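Long-range contacts in archaeosine synthase (PDB 5K0P), which converts the nitrile of 7-cyano-7-deazaguanine in the D-loop of archaeal tRNA into the formamidine of archaeosine, using free ammonium: residues 17-22 / 58-63; 28-33 / 84-89. All coordinates share one frame; numbering follows the deposited sequence.

Contact 1. Residues 17-22 / 58-63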
loop_
_atom_site.group_PDB
_atom_site.type_symbol
_atom_site.label_atom_id
_atom_site.label_comp_id
_atom_site.label_asym_id
_atom_site.label_seq_id
_atom_site.Cartn_x
_atom_site.Cartn_y
_atom_site.Cartn_z
ATOM N N GLY A 17 -20.057 3.414 -11.910
ATOM C CA GLY A 17 -21.247 3.349 -12.745
ATOM C C GLY A 17 -21.215 2.108 -13.624
ATOM O O GLY A 17 -20.298 1.285 -13.509
ATOM N N GLU A 18 -22.219 1.991 -14.501
ATOM C CA GLU A 18 -22.236 0.936 -15.450
ATOM C C GLU A 18 -23.020 1.309 -16.705
ATOM O O GLU A 18 -23.895 2.180 -16.661
ATOM C CB GLU A 18 -22.709 -0.410 -14.833
ATOM C CG GLU A 18 -24.139 -0.488 -14.544
ATOM C CD GLU A 18 -24.597 -1.859 -14.033
ATOM O OE1 GLU A 18 -25.643 -2.367 -14.564
ATOM O OE2 GLU A 18 -23.962 -2.377 -13.077
ATOM N N SER A 19 -22.657 0.681 -17.808
ATOM C CA SER A 19 -23.381 0.838 -19.062
ATOM C C SER A 19 -23.480 -0.566 -19.648
ATOM O O SER A 19 -23.154 -1.560 -18.971
ATOM C CB SER A 19 -22.623 1.787 -19.961
ATOM O OG SER A 19 -21.275 1.380 -20.208
ATOM N N VAL A 20 -23.908 -0.678 -20.894
ATOM C CA VAL A 20 -23.927 -1.931 -21.608
ATOM C C VAL A 20 -22.975 -1.819 -22.836
ATOM O O VAL A 20 -23.041 -0.870 -23.626
ATOM C CB VAL A 20 -25.383 -2.333 -22.002
ATOM C CG1 VAL A 20 -25.342 -3.669 -22.739
ATOM C CG2 VAL A 20 -26.307 -2.371 -20.791
ATOM N N CYS A 21 -22.045 -2.769 -22.944
ATOM C CA CYS A 21 -21.072 -2.783 -24.017
ATOM C C CYS A 21 -21.814 -3.138 -25.340
ATOM O O CYS A 21 -22.464 -4.208 -25.400
ATOM C CB CYS A 21 -19.989 -3.821 -23.728
ATOM S SG CYS A 21 -18.885 -4.146 -25.109
ATOM N N PRO A 22 -21.755 -2.237 -26.356
ATOM C CA PRO A 22 -22.526 -2.519 -27.591
ATOM C C PRO A 22 -22.050 -3.713 -28.301
ATOM O O PRO A 22 -22.853 -4.361 -28.946
ATOM C CB PRO A 22 -22.269 -1.323 -28.483
ATOM C CG PRO A 22 -21.988 -0.221 -27.545
ATOM C CD PRO A 22 -21.283 -0.837 -26.348
ATOM N N ARG A 58 -27.857 1.224 -20.802
ATOM C CA ARG A 58 -27.732 1.902 -22.088
ATOM C C ARG A 58 -26.474 1.382 -22.794
ATOM O O ARG A 58 -25.389 1.227 -22.212
ATOM C CB ARG A 58 -27.679 3.406 -21.857
ATOM C CG ARG A 58 -27.541 4.240 -23.149
ATOM C CD ARG A 58 -27.612 5.785 -22.920
ATOM N NE ARG A 58 -27.023 6.525 -24.051
ATOM C CZ ARG A 58 -26.823 7.841 -24.128
ATOM N NH1 ARG A 58 -27.094 8.640 -23.116
ATOM N NH2 ARG A 58 -26.300 8.374 -25.240
ATOM N N GLU A 59 -26.630 1.084 -24.056
ATOM C CA GLU A 59 -25.527 0.618 -24.900
ATOM C C GLU A 59 -24.796 1.833 -25.375
ATOM O O GLU A 59 -25.328 2.653 -26.110
ATOM C CB GLU A 59 -26.018 -0.202 -26.150
ATOM C CG GLU A 59 -26.521 -1.604 -25.765
ATOM C CD GLU A 59 -26.787 -2.554 -26.925
ATOM O OE1 GLU A 59 -26.325 -2.298 -28.093
ATOM O OE2 GLU A 59 -27.481 -3.595 -26.614
ATOM N N ILE A 60 -23.559 1.942 -24.966
ATOM C CA ILE A 60 -22.788 3.126 -25.291
ATOM C C ILE A 60 -21.345 2.817 -25.056
ATOM O O ILE A 60 -21.040 2.246 -24.026
ATOM C CB ILE A 60 -23.219 4.338 -24.436
ATOM C CG1 ILE A 60 -22.431 5.603 -24.864
ATOM C CG2 ILE A 60 -23.133 4.107 -22.910
ATOM C CD1 ILE A 60 -22.994 6.848 -24.209
ATOM N N LEU A 61 -20.468 3.149 -25.991
ATOM C CA LEU A 61 -19.012 2.931 -25.761
ATOM C C LEU A 61 -18.481 3.891 -24.668
ATOM O O LEU A 61 -18.980 5.029 -24.562
ATOM C CB LEU A 61 -18.217 3.229 -27.032
ATOM C CG LEU A 61 -18.539 2.324 -28.173
ATOM C CD1 LEU A 61 -17.916 2.924 -29.411
ATOM C CD2 LEU A 61 -18.067 0.891 -27.931
ATOM N N HIS A 62 -17.523 3.448 -23.837
ATOM C CA HIS A 62 -16.986 4.391 -22.829
ATOM C C HIS A 62 -16.347 5.675 -23.414
ATOM O O HIS A 62 -16.418 6.754 -22.783
ATOM C CB HIS A 62 -16.121 3.699 -21.743
ATOM C CG HIS A 62 -16.921 2.754 -20.869
ATOM N ND1 HIS A 62 -16.349 1.800 -20.045
ATOM C CD2 HIS A 62 -18.270 2.605 -20.736
ATOM C CE1 HIS A 62 -17.304 1.125 -19.424
ATOM N NE2 HIS A 62 -18.486 1.586 -19.844
ATOM N N GLU A 63 -15.792 5.567 -24.611
ATOM C CA GLU A 63 -15.261 6.735 -25.282
ATOM C C GLU A 63 -16.344 7.782 -25.515
ATOM O O GLU A 63 -16.034 8.968 -25.481
ATOM C CB GLU A 63 -14.538 6.367 -26.613
ATOM C CG GLU A 63 -15.482 5.873 -27.710
ATOM C CD GLU A 63 -14.834 5.068 -28.868
ATOM O OE1 GLU A 63 -14.974 5.497 -30.071
ATOM O OE2 GLU A 63 -14.250 3.984 -28.624
HETATM O O HOH W 1 -20.566 0.275 -22.286
HETATM O O HOH W 2 -25.213 -4.269 -29.793
#
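Ser-19 meets His-62 through a side-chain hydrogen bond: NE2 of the imidazole donates to OG over 2.8 Å, with the hydroxyl oxygen at the ring edge, 9° out of its plane. The bond is bent, 136° at the hydrogen. Ser-19 OG is placed for it by chi1 of 56°, between the backbone N and the carbonyl carbon. The same oxygen donates to a water that in turn hydrogen-bonds to the carbonyl oxygen of Ile-60, while Ser-19 CB rests on Ile-60 CG2.

Beside this, Val-20 and Glu-59 form a single backbone bridge. Val-20 N donates to Arg-58 O at 2.7 Å, and Ile-60 N returns a bond to Val-20 O at 3.2 Å. Val-20 CG1 touches Glu-59 CG at 3.8 Å. Farther along, the Pro-22 ring lies against the backbone of Ile-60, its CG 3.7 Å from Ile-60 N, and its CD reaches Leu-61 CD2. A second water joins Pro-22 O to Glu-59 OE1; the other carboxylate oxygen, OE2, is paired with Lys-25.

In the next shell, Ser-88 OG binds ND1 of His-62, so both ring nitrogens are engaged and the rotation of the imidazole is fixed, while Phe-30 meets the ring edge-to-face. Leu-61 is the N-cap residue of helix 62-77. Cys-21, the nucleophile of the thioimide intermediate, here linked covalently to thiocyanate, directly follows the bridge, and the contact brings the strand end that carries it up to the helix start that carries substrate-binding His-62, in the intersubunit active site of the tunnel fold.

Contact 2. Residues 28-33 / 84-89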
loop_
_atom_site.group_PDB
_atom_site.type_symbol
_atom_site.label_atom_id
_atom_site.label_comp_id
_atom_site.label_asym_id
_atom_site.label_seq_id
_atom_site.Cartn_x
_atom_site.Cartn_y
_atom_site.Cartn_z
ATOM N N ASP A 28 -20.872 -3.253 -18.565
ATOM C CA ASP A 28 -19.584 -2.654 -18.747
ATOM C C ASP A 28 -19.478 -1.720 -17.543
ATOM O O ASP A 28 -19.972 -0.587 -17.559
ATOM C CB ASP A 28 -19.611 -1.902 -20.086
ATOM C CG ASP A 28 -18.219 -1.667 -20.684
ATOM O OD1 ASP A 28 -17.237 -2.058 -20.049
ATOM O OD2 ASP A 28 -18.115 -1.055 -21.780
ATOM N N SER A 29 -18.827 -2.217 -16.512
ATOM C CA SER A 29 -18.669 -1.506 -15.263
ATOM C C SER A 29 -17.536 -0.440 -15.345
ATOM O O SER A 29 -16.650 -0.582 -16.107
ATOM C CB SER A 29 -18.485 -2.577 -14.189
ATOM O OG SER A 29 -18.171 -1.986 -12.945
ATOM N N PHE A 30 -17.667 0.703 -14.699
ATOM C CA PHE A 30 -16.688 1.751 -14.729
ATOM C C PHE A 30 -16.545 2.534 -13.454
ATOM O O PHE A 30 -17.433 2.540 -12.608
ATOM C CB PHE A 30 -16.879 2.730 -15.927
ATOM C CG PHE A 30 -18.175 3.480 -15.966
ATOM C CD1 PHE A 30 -18.316 4.638 -15.328
ATOM C CD2 PHE A 30 -19.259 2.976 -16.673
ATOM C CE1 PHE A 30 -19.501 5.356 -15.376
ATOM C CE2 PHE A 30 -20.459 3.620 -16.725
ATOM C CZ PHE A 30 -20.604 4.858 -16.081
ATOM N N GLU A 31 -15.388 3.216 -13.349
ATOM C CA GLU A 31 -15.221 4.259 -12.417
ATOM C C GLU A 31 -15.140 5.605 -13.189
ATOM O O GLU A 31 -14.422 5.743 -14.138
ATOM C CB GLU A 31 -13.931 3.949 -11.586
ATOM C CG GLU A 31 -13.810 4.964 -10.458
ATOM C CD GLU A 31 -12.420 5.050 -9.855
ATOM O OE1 GLU A 31 -11.475 5.656 -10.506
ATOM O OE2 GLU A 31 -12.312 4.550 -8.709
ATOM N N VAL A 32 -15.858 6.603 -12.743
ATOM C CA VAL A 32 -15.849 7.907 -13.383
ATOM C C VAL A 32 -15.422 8.971 -12.413
ATOM O O VAL A 32 -15.874 8.978 -11.243
ATOM C CB VAL A 32 -17.193 8.220 -14.044
ATOM C CG1 VAL A 32 -18.373 8.209 -13.050
ATOM C CG2 VAL A 32 -17.146 9.592 -14.742
ATOM N N SER A 33 -14.530 9.832 -12.885
ATOM C CA SER A 33 -13.988 10.982 -12.100
ATOM C C SER A 33 -14.362 12.230 -12.887
ATOM O O SER A 33 -14.124 12.253 -14.073
ATOM C CB SER A 33 -12.462 10.902 -11.978
ATOM O OG SER A 33 -12.133 9.805 -11.182
ATOM N N VAL A 84 -13.630 14.878 -17.482
ATOM C CA VAL A 84 -14.274 13.632 -17.178
ATOM C C VAL A 84 -13.369 12.478 -17.552
ATOM O O VAL A 84 -12.927 12.412 -18.686
ATOM C CB VAL A 84 -15.552 13.466 -17.997
ATOM C CG1 VAL A 84 -16.206 12.108 -17.692
ATOM C CG2 VAL A 84 -16.526 14.609 -17.733
ATOM N N THR A 85 -13.206 11.514 -16.652
ATOM C CA THR A 85 -12.322 10.427 -16.854
ATOM C C THR A 85 -13.087 9.183 -16.498
ATOM O O THR A 85 -13.633 9.092 -15.378
ATOM C CB THR A 85 -11.024 10.482 -15.975
ATOM O OG1 THR A 85 -10.221 11.674 -16.292
ATOM C CG2 THR A 85 -10.164 9.262 -16.330
ATOM N N VAL A 86 -13.178 8.281 -17.487
ATOM C CA VAL A 86 -13.887 7.003 -17.362
ATOM C C VAL A 86 -12.887 5.880 -17.457
ATOM O O VAL A 86 -12.211 5.804 -18.474
ATOM C CB VAL A 86 -14.967 6.869 -18.453
ATOM C CG1 VAL A 86 -15.640 5.518 -18.371
ATOM C CG2 VAL A 86 -15.936 8.036 -18.384
ATOM N N LYS A 87 -12.820 5.030 -16.406
ATOM C CA LYS A 87 -11.844 3.949 -16.275
ATOM C C LYS A 87 -12.615 2.653 -16.256
ATOM O O LYS A 87 -13.546 2.533 -15.483
ATOM C CB LYS A 87 -10.988 4.040 -14.941
ATOM C CG LYS A 87 -10.341 5.410 -14.747
ATOM C CD LYS A 87 -9.334 5.550 -13.555
ATOM C CE LYS A 87 -8.826 7.000 -13.444
ATOM N NZ LYS A 87 -7.920 7.140 -12.264
ATOM N N SER A 88 -12.278 1.727 -17.146
ATOM C CA SER A 88 -12.867 0.441 -17.200
ATOM C C SER A 88 -11.816 -0.572 -17.644
ATOM O O SER A 88 -10.625 -0.210 -17.896
ATOM C CB SER A 88 -14.074 0.443 -18.154
ATOM O OG SER A 88 -13.740 1.137 -19.360
ATOM N N TYR A 89 -12.267 -1.824 -17.735
ATOM C CA TYR A 89 -11.416 -2.972 -17.927
ATOM C C TYR A 89 -12.141 -3.870 -18.917
ATOM O O TYR A 89 -13.282 -4.300 -18.675
ATOM C CB TYR A 89 -11.201 -3.645 -16.567
ATOM C CG TYR A 89 -10.189 -4.739 -16.581
ATOM C CD1 TYR A 89 -8.906 -4.490 -17.027
ATOM C CD2 TYR A 89 -10.484 -6.029 -16.102
ATOM C CE1 TYR A 89 -7.940 -5.473 -17.034
ATOM C CE2 TYR A 89 -9.513 -7.029 -16.105
ATOM C CZ TYR A 89 -8.241 -6.730 -16.576
ATOM O OH TYR A 89 -7.244 -7.624 -16.614
HETATM O O HOH W 3 -14.782 -2.478 -15.996
HETATM O O HOH W 4 -11.372 13.706 -14.558
#
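Glu-31 and Lys-87 form one antiparallel hydrogen-bonded pair and Ser-33 and Thr-85 the next, with the non-hydrogen-bonded pair Val-32 and Val-86 between them. The four backbone bonds are short and fairly straight: Glu-31 N to Lys-87 O is 2.9 Å and Ser-33 N to Thr-85 O 2.8 Å. Alpha hydrogens add CA-H...O contacts, among them Val-32 CA to Thr-85 O at 3.2 Å. Beyond the paired residues a water joins Ser-29 O to Tyr-89 N, and at the other end a second water lies between Ser-33 O and the hydroxyl of Thr-85.

The apolar contacts lie on the face of Val-32 and Val-86, toward helix 62-77. Val-86 CG1, anti to its backbone N (chi1 177°), approaches Phe-30 CB at 3.9 Å and the adjoining ring atoms obliquely. Val-32 CG2 touches Val-84 CG1 at 4.0 Å and Val-86 CG2 at 4.1 Å.

On the other face the side chains of Glu-31 and Lys-87 lie side by side, pointing the same way. Glu-31 OE1 touches Lys-87 CD at 3.7 Å, but stays 4.2 Å from NZ, beyond a salt bridge.

These are the two central strands of the four-stranded antiparallel sheet of the tunnel fold, packed by one face on helix 62-77.

From the N terminus, strand 10-20 supplies the first half of contact 1 and, after a short connection, strand 27-37 the first half of contact 2. The chain then passes through helix 45-53 before residues 58-63 return to the end of the first strand, closing contact 1. Helix 62-77 follows, and strand 81-90 closes contact 2. The segments alternate, so the two loops cross instead of nesting. Their centres lie about 10 Å apart, joined by the backbone pairing of strands 10-20 and 27-37. Together they tie the start of helix 62-77 to three neighbouring strands, with Cys-21, Asp-28 and His-62 gathered at one end of the sheet.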